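Long-range contacts in basic helix-loop-helix, putative, expressed (Oryza sativa subsp. japonica, PDB 5LW0), which binds ADP-ribose through its macrodomain, the part of the longer protein present here, and probably takes part in the regulation of DNA interstrand crosslink repair by ADP-ribosylation: residues I58-A62 with L215-Y219; D71-L77 with S102-F107; A147-L152 with L173-L179. One frame throughout, in Å; residues are numbered along the deposited sequence. Where two conformers were deposited one is given.

Contact 1 (I58-A62 with L215-Y219); sequences IIVDA and LHEAY. With PO4 (phosphate ion), chain E.
I58 reaches from helix 52-69 into the side of helix 208-230, meeting L215, H216 and Y219; the short segments of these two packed macrodomain helices cross at -44°. From its CB the chain forks. The CG2 branch, anti to the backbone N, lies over the centre of the H216 imidazole, 3.9 Å from the ring centroid and 6° off its normal, a CH-pi contact; the same methyl grazes CD2 of Y219. On the other branch CG1 passes 3.7 Å from NE2 of H216, and CD1 ends against CD2 of L215 at 4.0 Å. A branched aliphatic suits this place, its arms meeting a ring and a leucine at once. The small A62 leaves room for the CB of Y219, 3.7 Å from its own CB, while I59 CG1 packs obliquely on the phenol, 3.5 Å from CZ. The buried Y219 hydroxyl is satisfied by a hydrogen bond with N of I43. At the rim, NE2 of H216 donates to O3 of a phosphate ion, probably from the crystallisation liquor, at 2.7 Å and 166°. D61, nearby, is salt-bridged to K97. The bond needs only a hydrogen on NE2, but the bound anion would probably favour a protonated imidazole.

Contact 2 (D71-L77 with S102-F107); sequences DNIRLVL and SRFFTF
The carbonyl O of R103 accepts the backbone N of L75 at 2.8 Å and also receives a CA-H...O contact from R74, 3.4 Å from its CA. The R103 guanidinium bends back along the other segment: with the chain turned at chi3 (68°), NH2 donates to O of I73 at 3.0 Å in a bent bond (140°). NH2 also hydrogen-bonds to O of Y70 and NH1 to O of L67, a long, many-handed donor suiting the end of helix 52-69. Beyond this loop the segments become parallel neighbours, 74-79 and 104-108, the two strands of a beta-alpha-beta crossover made through helix 85-96, at one edge of the macrodomain sheet. Their bonds alternate: N of F105 to O of L75, N of L77 to O of F105, and N of F107 to O of L77 at 2.8 Å. L75, L77 and F104 share one face, apolar because helices 52-69 and 85-96 bury it; the F104 ring turns its edge to L77 CB at 3.9 Å. On the other face a branch of V76, CG2, covers the F105 ring, 4.1 Å from its centroid. R74 CD lies obliquely to that ring, and R74 NE is hydrogen-bonded to OG1 of T37.

Contact 3 (A147-L152 with L173-L179); sequences AAGEDL and LPSTSPL
S177 OG joins the two segments at their tightest point, donating to O of A148 at 2.7 Å, in the carbonyl plane and on a lone pair. That hydroxyl, anti to its backbone N (chi1 175°), also accepts from N of L179 at 3.3 Å; the N-cap serine of helix 178-183 thus accepts from its own helix while donating to the last residue of helix 139-148. Serine suits both tasks, having one short arm that can give and take. Beneath it apolar groups close up: A148 CB meets L179 CD2 and L173 CD1, each at 4.1 Å, and L152 CB touches the same methyl of L173. Alanine leaves room for both leucines. Toward solvent the contact becomes polar and depends on few atoms. T176, exposed, gives its OG1 hydrogen to OD2 of D151 at 2.8 Å, approaching 54° above the carboxylate plane, and P174 CG rests on D151 CB at 4.0 Å. OD1 of D151 is in a salt bridge with R154, which should help keep the aspartate ionised. The type I turn from P174 to S177, following edge strand 167-172 and leading into helix 178-183, sits against the break, at G149 with its positive phi, between helices 139-148 and 150-159.

Contacts 1 and 2 are neighbours, their nearest atoms about 4 Å apart without touching: helix 52-69 supplies one segment of contact 1 and leads on to strand 74-79 of contact 2, whose buried face it also covers through V63, I66 and L67. Contact 3 lies across the chain's centre from contact 1, about 28 Å between centres, and is about 24 Å between centres from contact 2. The side chains of L215 and L77 each lie about 7 Å from the bound ADP-ribose, that of A147 about 8 Å. None of these three side chains touches the ligand; each belongs to an element that runs near the pocket.

Contact 1 (I58-A62 with L215-Y219)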
loop_
_atom_site.group_PDB
_atom_site.type_symbol
_atom_site.label_atom_id
_atom_site.label_comp_id
_atom_site.label_asym_id
_atom_site.label_seq_id
_atom_site.Cartn_x
_atom_site.Cartn_y
_atom_site.Cartn_z
ATOM N N ILE A 58 -0.987 13.220 -4.764
ATOM C CA ILE A 58 -2.085 12.257 -4.906
ATOM C C ILE A 58 -2.321 11.455 -3.601
ATOM O O ILE A 58 -3.466 11.284 -3.180
ATOM C CB ILE A 58 -1.843 11.339 -6.103
ATOM C CG1 ILE A 58 -2.016 12.167 -7.371
ATOM C CG2 ILE A 58 -2.795 10.137 -6.128
ATOM C CD1 ILE A 58 -1.567 11.470 -8.609
ATOM N N ILE A 59 -1.226 11.040 -2.961
ATOM C CA ILE A 59 -1.333 10.317 -1.667
ATOM C C ILE A 59 -2.119 11.161 -0.664
ATOM O O ILE A 59 -3.080 10.702 -0.020
ATOM C CB ILE A 59 0.071 9.971 -1.070
ATOM C CG1 ILE A 59 0.752 8.858 -1.872
ATOM C CG2 ILE A 59 -0.075 9.466 0.370
ATOM C CD1 ILE A 59 2.233 8.738 -1.662
ATOM N N VAL A 60 -1.701 12.393 -0.486
ATOM C CA VAL A 60 -2.297 13.249 0.517
ATOM C C VAL A 60 -3.745 13.588 0.207
ATOM O O VAL A 60 -4.611 13.594 1.084
ATOM C CB VAL A 60 -1.435 14.508 0.761
ATOM C CG1 VAL A 60 -2.161 15.522 1.541
ATOM C CG2 VAL A 60 -0.104 14.141 1.432
ATOM N N ASP A 61 -4.061 13.802 -1.058
ATOM C CA ASP A 61 -5.472 13.990 -1.431
ATOM C C ASP A 61 -6.322 12.764 -1.224
ATOM O O ASP A 61 -7.442 12.866 -0.751
ATOM C CB ASP A 61 -5.578 14.483 -2.855
ATOM C CG ASP A 61 -5.153 15.978 -2.994
ATOM O OD1 ASP A 61 -5.066 16.730 -1.963
ATOM O OD2 ASP A 61 -4.849 16.395 -4.105
ATOM N N ALA A 62 -5.801 11.579 -1.566
ATOM C CA ALA A 62 -6.569 10.320 -1.393
ATOM C C ALA A 62 -6.787 10.012 0.102
ATOM O O ALA A 62 -7.844 9.547 0.512
ATOM C CB ALA A 62 -5.836 9.139 -2.045
ATOM N N LEU A 215 -3.493 6.485 -10.584
ATOM C CA LEU A 215 -2.897 6.379 -9.228
ATOM C C LEU A 215 -3.929 6.788 -8.173
ATOM O O LEU A 215 -4.027 6.132 -7.127
ATOM C CB LEU A 215 -1.636 7.217 -9.127
ATOM C CG LEU A 215 -0.859 7.066 -7.799
ATOM C CD1 LEU A 215 -0.350 5.698 -7.636
ATOM C CD2 LEU A 215 0.256 8.065 -7.731
ATOM N N HIS A 216 -4.719 7.850 -8.430
ATOM C CA HIS A 216 -5.863 8.223 -7.551
ATOM C C HIS A 216 -6.752 7.010 -7.357
ATOM O O HIS A 216 -7.138 6.675 -6.235
ATOM C CB HIS A 216 -6.708 9.356 -8.168
ATOM C CG HIS A 216 -6.318 10.730 -7.736
ATOM N ND1 HIS A 216 -6.614 11.214 -6.486
ATOM C CD2 HIS A 216 -5.753 11.778 -8.431
ATOM C CE1 HIS A 216 -6.166 12.468 -6.386
ATOM N NE2 HIS A 216 -5.635 12.826 -7.550
ATOM N N GLU A 217 -7.144 6.383 -8.472
ATOM C CA GLU A 217 -8.017 5.190 -8.422
ATOM C C GLU A 217 -7.399 4.034 -7.616
ATOM O O GLU A 217 -8.120 3.369 -6.893
ATOM C CB GLU A 217 -8.370 4.705 -9.861
ATOM C CG GLU A 217 -9.318 5.619 -10.587
ATOM C CD GLU A 217 -9.524 5.215 -12.069
ATOM O OE1 GLU A 217 -8.585 4.689 -12.695
ATOM O OE2 GLU A 217 -10.599 5.511 -12.621
ATOM N N ALA A 218 -6.104 3.803 -7.774
ATOM C CA ALA A 218 -5.397 2.739 -7.029
ATOM C C ALA A 218 -5.493 2.997 -5.545
ATOM O O ALA A 218 -5.849 2.104 -4.759
ATOM C CB ALA A 218 -3.928 2.649 -7.443
ATOM N N TYR A 219 -5.230 4.226 -5.132
ATOM C CA TYR A 219 -5.297 4.524 -3.676
ATOM C C TYR A 219 -6.722 4.440 -3.149
ATOM O O TYR A 219 -6.968 3.820 -2.065
ATOM C CB TYR A 219 -4.719 5.879 -3.341
ATOM C CG TYR A 219 -3.229 5.868 -3.225
ATOM C CD1 TYR A 219 -2.593 5.135 -2.220
ATOM C CD2 TYR A 219 -2.427 6.502 -4.146
ATOM C CE1 TYR A 219 -1.222 5.107 -2.109
ATOM C CE2 TYR A 219 -1.039 6.449 -4.068
ATOM C CZ TYR A 219 -0.416 5.767 -3.032
ATOM O OH TYR A 219 0.932 5.616 -2.940
HETATM P P PO4 E . -4.685 16.051 -7.251
HETATM O O1 PO4 E . -3.552 17.079 -7.270
HETATM O O2 PO4 E . -6.050 16.736 -7.297
HETATM O O3 PO4 E . -4.585 15.143 -8.488
HETATM O O4 PO4 E . -4.592 15.240 -5.931
#

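Contact 2 (D71-L77 with S102-F107)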
loop_
_atom_site.group_PDB
_atom_site.type_symbol
_atom_site.label_atom_id
_atom_site.label_comp_id
_atom_site.label_asym_id
_atom_site.label_seq_id
_atom_site.Cartn_x
_atom_site.Cartn_y
_atom_site.Cartn_z
ATOM N N ASP A 71 -14.566 6.973 9.889
ATOM C CA ASP A 71 -14.038 7.075 11.163
ATOM C C ASP A 71 -13.302 5.800 11.503
ATOM O O ASP A 71 -13.547 4.652 10.901
ATOM C CB ASP A 71 -15.176 7.250 12.250
ATOM C CG ASP A 71 -15.268 8.601 12.745
ATOM O OD1 ASP A 71 -14.370 9.416 12.426
ATOM O OD2 ASP A 71 -16.234 8.886 13.480
ATOM N N ASN A 72 -12.477 5.966 12.501
ATOM C CA ASN A 72 -11.941 4.868 13.268
ATOM C C ASN A 72 -11.003 4.018 12.441
ATOM O O ASN A 72 -10.901 2.843 12.657
ATOM C CB ASN A 72 -13.080 3.999 13.834
ATOM C CG ASN A 72 -14.083 4.804 14.692
ATOM O OD1 ASN A 72 -15.312 4.645 14.563
ATOM N ND2 ASN A 72 -13.565 5.701 15.523
ATOM N N ILE A 73 -10.404 4.613 11.421
ATOM C CA ILE A 73 -9.312 3.911 10.674
ATOM C C ILE A 73 -8.072 4.720 10.814
ATOM O O ILE A 73 -8.114 5.919 11.032
ATOM C CB ILE A 73 -9.618 3.686 9.182
ATOM C CG1 ILE A 73 -9.932 5.019 8.453
ATOM C CG2 ILE A 73 -10.724 2.671 9.018
ATOM C CD1 ILE A 73 -9.893 4.918 6.924
ATOM N N ARG A 74 -6.939 4.045 10.667
ATOM C CA ARG A 74 -5.664 4.706 10.706
ATOM C C ARG A 74 -4.844 4.240 9.515
ATOM O O ARG A 74 -4.851 3.063 9.174
ATOM C CB ARG A 74 -4.939 4.372 12.031
ATOM C CG ARG A 74 -3.650 5.101 12.229
ATOM C CD ARG A 74 -3.107 4.853 13.675
ATOM N NE ARG A 74 -2.750 3.449 13.893
ATOM C CZ ARG A 74 -2.027 3.017 14.912
ATOM N NH1 ARG A 74 -1.522 3.926 15.778
ATOM N NH2 ARG A 74 -1.706 1.706 15.000
ATOM N N LEU A 75 -4.157 5.189 8.877
ATOM C CA LEU A 75 -3.403 4.929 7.651
ATOM C C LEU A 75 -1.953 5.308 7.866
ATOM O O LEU A 75 -1.668 6.382 8.332
ATOM C CB LEU A 75 -3.975 5.774 6.507
ATOM C CG LEU A 75 -5.480 5.562 6.245
ATOM C CD1 LEU A 75 -5.990 6.579 5.206
ATOM C CD2 LEU A 75 -5.737 4.185 5.760
ATOM N N VAL A 76 -1.048 4.432 7.490
ATOM C CA VAL A 76 0.388 4.656 7.753
ATOM C C VAL A 76 1.176 4.402 6.425
ATOM O O VAL A 76 1.153 3.318 5.900
ATOM C CB VAL A 76 0.953 3.736 8.852
ATOM C CG1 VAL A 76 2.412 4.059 9.091
ATOM C CG2 VAL A 76 0.170 3.854 10.116
ATOM N N LEU A 77 1.799 5.464 5.893
ATOM C CA LEU A 77 2.657 5.367 4.736
ATOM C C LEU A 77 4.054 4.937 5.194
ATOM O O LEU A 77 4.673 5.637 6.019
ATOM C CB LEU A 77 2.694 6.684 3.959
ATOM C CG LEU A 77 3.720 6.749 2.789
ATOM C CD1 LEU A 77 3.358 5.785 1.649
ATOM C CD2 LEU A 77 3.810 8.154 2.308
ATOM N N SER A 102 -3.248 11.886 14.089
ATOM C CA SER A 102 -3.516 10.611 14.730
ATOM C C SER A 102 -4.058 9.566 13.796
ATOM O O SER A 102 -4.032 8.402 14.128
ATOM C CB SER A 102 -4.464 10.777 15.922
ATOM O OG SER A 102 -5.801 11.038 15.499
ATOM N N ARG A 103 -4.596 9.998 12.649
ATOM C CA ARG A 103 -5.276 9.088 11.741
ATOM C C ARG A 103 -4.411 8.770 10.514
ATOM O O ARG A 103 -4.667 7.796 9.864
ATOM C CB ARG A 103 -6.601 9.695 11.315
ATOM C CG ARG A 103 -7.456 10.063 12.515
ATOM C CD ARG A 103 -8.867 10.349 12.145
ATOM N NE ARG A 103 -9.357 9.108 11.737
ATOM C CZ ARG A 103 -10.228 8.930 10.815
ATOM N NH1 ARG A 103 -10.866 9.995 10.218
ATOM N NH2 ARG A 103 -10.503 7.705 10.513
ATOM N N PHE A 104 -3.464 9.654 10.177
ATOM C CA PHE A 104 -2.462 9.364 9.125
ATOM C C PHE A 104 -1.106 9.836 9.589
ATOM O O PHE A 104 -0.951 10.983 10.104
ATOM C CB PHE A 104 -2.788 10.130 7.821
ATOM C CG PHE A 104 -1.696 10.061 6.801
ATOM C CD1 PHE A 104 -1.464 8.868 6.144
ATOM C CD2 PHE A 104 -0.795 11.112 6.660
ATOM C CE1 PHE A 104 -0.393 8.747 5.271
ATOM C CE2 PHE A 104 0.298 10.996 5.810
ATOM C CZ PHE A 104 0.496 9.795 5.125
ATOM N N PHE A 105 -0.095 9.013 9.373
ATOM C CA PHE A 105 1.257 9.418 9.541
ATOM C C PHE A 105 2.188 8.615 8.677
ATOM O O PHE A 105 1.782 7.607 8.121
ATOM C CB PHE A 105 1.699 9.452 11.002
ATOM C CG PHE A 105 1.472 8.212 11.749
ATOM C CD1 PHE A 105 2.398 7.167 11.725
ATOM C CD2 PHE A 105 0.341 8.075 12.526
ATOM C CE1 PHE A 105 2.216 6.030 12.502
ATOM C CE2 PHE A 105 0.125 6.929 13.271
ATOM C CZ PHE A 105 1.072 5.890 13.248
ATOM N N THR A 106 3.437 9.074 8.557
ATOM C CA THR A 106 4.473 8.308 7.811
ATOM C C THR A 106 5.315 7.544 8.816
ATOM O O THR A 106 5.404 7.932 10.007
ATOM C CB THR A 106 5.374 9.215 6.995
ATOM O OG1 THR A 106 6.158 10.071 7.856
ATOM C CG2 THR A 106 4.598 10.051 5.980
ATOM N N PHE A 107 5.992 6.505 8.358
ATOM C CA PHE A 107 6.756 5.651 9.250
ATOM C C PHE A 107 7.875 5.031 8.458
ATOM O O PHE A 107 7.656 4.501 7.399
ATOM C CB PHE A 107 5.849 4.583 9.848
ATOM C CG PHE A 107 6.452 3.807 11.015
ATOM C CD1 PHE A 107 6.415 4.287 12.271
ATOM C CD2 PHE A 107 7.005 2.549 10.784
ATOM C CE1 PHE A 107 6.910 3.509 13.333
ATOM C CE2 PHE A 107 7.475 1.774 11.820
ATOM C CZ PHE A 107 7.498 2.299 13.070
HETATM O O HOH W 1 -2.669 7.091 16.098
#

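Contact 3 (A147-L152 with L173-L179)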
loop_
_atom_site.group_PDB
_atom_site.type_symbol
_atom_site.label_atom_id
_atom_site.label_comp_id
_atom_site.label_asym_id
_atom_site.label_seq_id
_atom_site.Cartn_x
_atom_site.Cartn_y
_atom_site.Cartn_z
ATOM N N ALA A 147 8.328 -12.821 2.731
ATOM C CA ALA A 147 8.000 -12.882 4.138
ATOM C C ALA A 147 6.799 -13.731 4.408
ATOM O O ALA A 147 6.731 -14.421 5.403
ATOM C CB ALA A 147 7.788 -11.484 4.699
ATOM N N ALA A 148 5.804 -13.673 3.516
ATOM C CA ALA A 148 4.563 -14.359 3.718
ATOM C C ALA A 148 4.649 -15.871 3.370
ATOM O O ALA A 148 3.935 -16.689 3.957
ATOM C CB ALA A 148 3.476 -13.724 2.867
ATOM N N GLY A 149 5.470 -16.173 2.391
ATOM C CA GLY A 149 5.650 -17.536 1.896
ATOM C C GLY A 149 4.530 -17.995 0.998
ATOM O O GLY A 149 3.665 -17.211 0.579
ATOM N N GLU A 150 4.586 -19.268 0.621
ATOM C CA GLU A 150 3.687 -19.786 -0.386
ATOM C C GLU A 150 2.193 -19.648 0.013
ATOM O O GLU A 150 1.359 -19.643 -0.839
ATOM C CB GLU A 150 4.062 -21.276 -0.712
ATOM C CG GLU A 150 2.984 -22.063 -1.465
ATOM C CD GLU A 150 2.712 -21.534 -2.890
ATOM O OE1 GLU A 150 3.607 -20.876 -3.477
ATOM O OE2 GLU A 150 1.585 -21.786 -3.416
ATOM N N ASP A 151 1.870 -19.549 1.307
ATOM C CA ASP A 151 0.474 -19.310 1.757
ATOM C C ASP A 151 -0.159 -18.118 1.011
ATOM O O ASP A 151 -1.337 -18.127 0.713
ATOM C CB ASP A 151 0.375 -19.027 3.278
ATOM C CG ASP A 151 0.611 -20.291 4.147
ATOM O OD1 ASP A 151 0.374 -21.410 3.648
ATOM O OD2 ASP A 151 1.046 -20.154 5.317
ATOM N N LEU A 152 0.626 -17.072 0.774
ATOM C CA LEU A 152 0.061 -15.870 0.128
ATOM C C LEU A 152 -0.256 -16.134 -1.324
ATOM O O LEU A 152 -1.314 -15.717 -1.825
ATOM C CB LEU A 152 1.006 -14.687 0.271
ATOM C CG LEU A 152 0.496 -13.434 -0.448
ATOM C CD1 LEU A 152 -0.843 -13.041 0.122
ATOM C CD2 LEU A 152 1.540 -12.326 -0.298
ATOM N N LEU A 173 -4.696 -13.500 4.831
ATOM C CA LEU A 173 -3.414 -14.196 4.957
ATOM C C LEU A 173 -3.572 -15.335 5.988
ATOM O O LEU A 173 -3.884 -15.058 7.129
ATOM C CB LEU A 173 -2.328 -13.227 5.456
ATOM C CG LEU A 173 -0.940 -13.824 5.586
ATOM C CD1 LEU A 173 -0.377 -14.305 4.268
ATOM C CD2 LEU A 173 0.038 -12.876 6.241
ATOM N N PRO A 174 -3.392 -16.603 5.550
ATOM C CA PRO A 174 -3.540 -17.714 6.490
ATOM C C PRO A 174 -2.695 -17.565 7.721
ATOM O O PRO A 174 -1.569 -17.065 7.655
ATOM C CB PRO A 174 -3.085 -18.909 5.662
ATOM C CG PRO A 174 -3.422 -18.527 4.270
ATOM C CD PRO A 174 -3.076 -17.063 4.216
ATOM N N SER A 175 -3.231 -17.997 8.862
ATOM C CA SER A 175 -2.547 -17.855 10.125
ATOM C C SER A 175 -1.232 -18.645 10.173
ATOM O O SER A 175 -0.333 -18.348 10.952
ATOM C CB SER A 175 -3.469 -18.299 11.235
ATOM O OG SER A 175 -3.044 -17.769 12.449
ATOM N N THR A 176 -1.094 -19.604 9.286
ATOM C CA THR A 176 0.135 -20.388 9.202
ATOM C C THR A 176 1.295 -19.614 8.592
ATOM O O THR A 176 2.450 -20.054 8.626
ATOM C CB THR A 176 -0.107 -21.656 8.333
ATOM O OG1 THR A 176 -0.742 -21.284 7.112
ATOM C CG2 THR A 176 -0.995 -22.642 9.048
ATOM N N SER A 177 1.018 -18.433 8.012
ATOM C CA SER A 177 2.077 -17.675 7.388
ATOM C C SER A 177 3.016 -17.114 8.439
ATOM O O SER A 177 2.560 -16.514 9.398
ATOM C CB SER A 177 1.498 -16.512 6.573
ATOM O OG SER A 177 2.554 -15.720 6.079
ATOM N N PRO A 178 4.353 -17.235 8.221
ATOM C CA PRO A 178 5.302 -16.607 9.130
ATOM C C PRO A 178 5.043 -15.097 9.325
ATOM O O PRO A 178 5.237 -14.568 10.420
ATOM C CB PRO A 178 6.656 -16.842 8.437
ATOM C CG PRO A 178 6.459 -18.131 7.700
ATOM C CD PRO A 178 5.027 -18.104 7.230
ATOM N N LEU A 179 4.585 -14.418 8.263
ATOM C CA LEU A 179 4.255 -12.998 8.371
ATOM C C LEU A 179 3.091 -12.739 9.352
ATOM O O LEU A 179 3.107 -11.746 10.065
ATOM C CB LEU A 179 3.937 -12.419 6.986
ATOM C CG LEU A 179 3.646 -10.907 6.944
ATOM C CD1 LEU A 179 4.816 -10.075 7.459
ATOM C CD2 LEU A 179 3.392 -10.551 5.495
#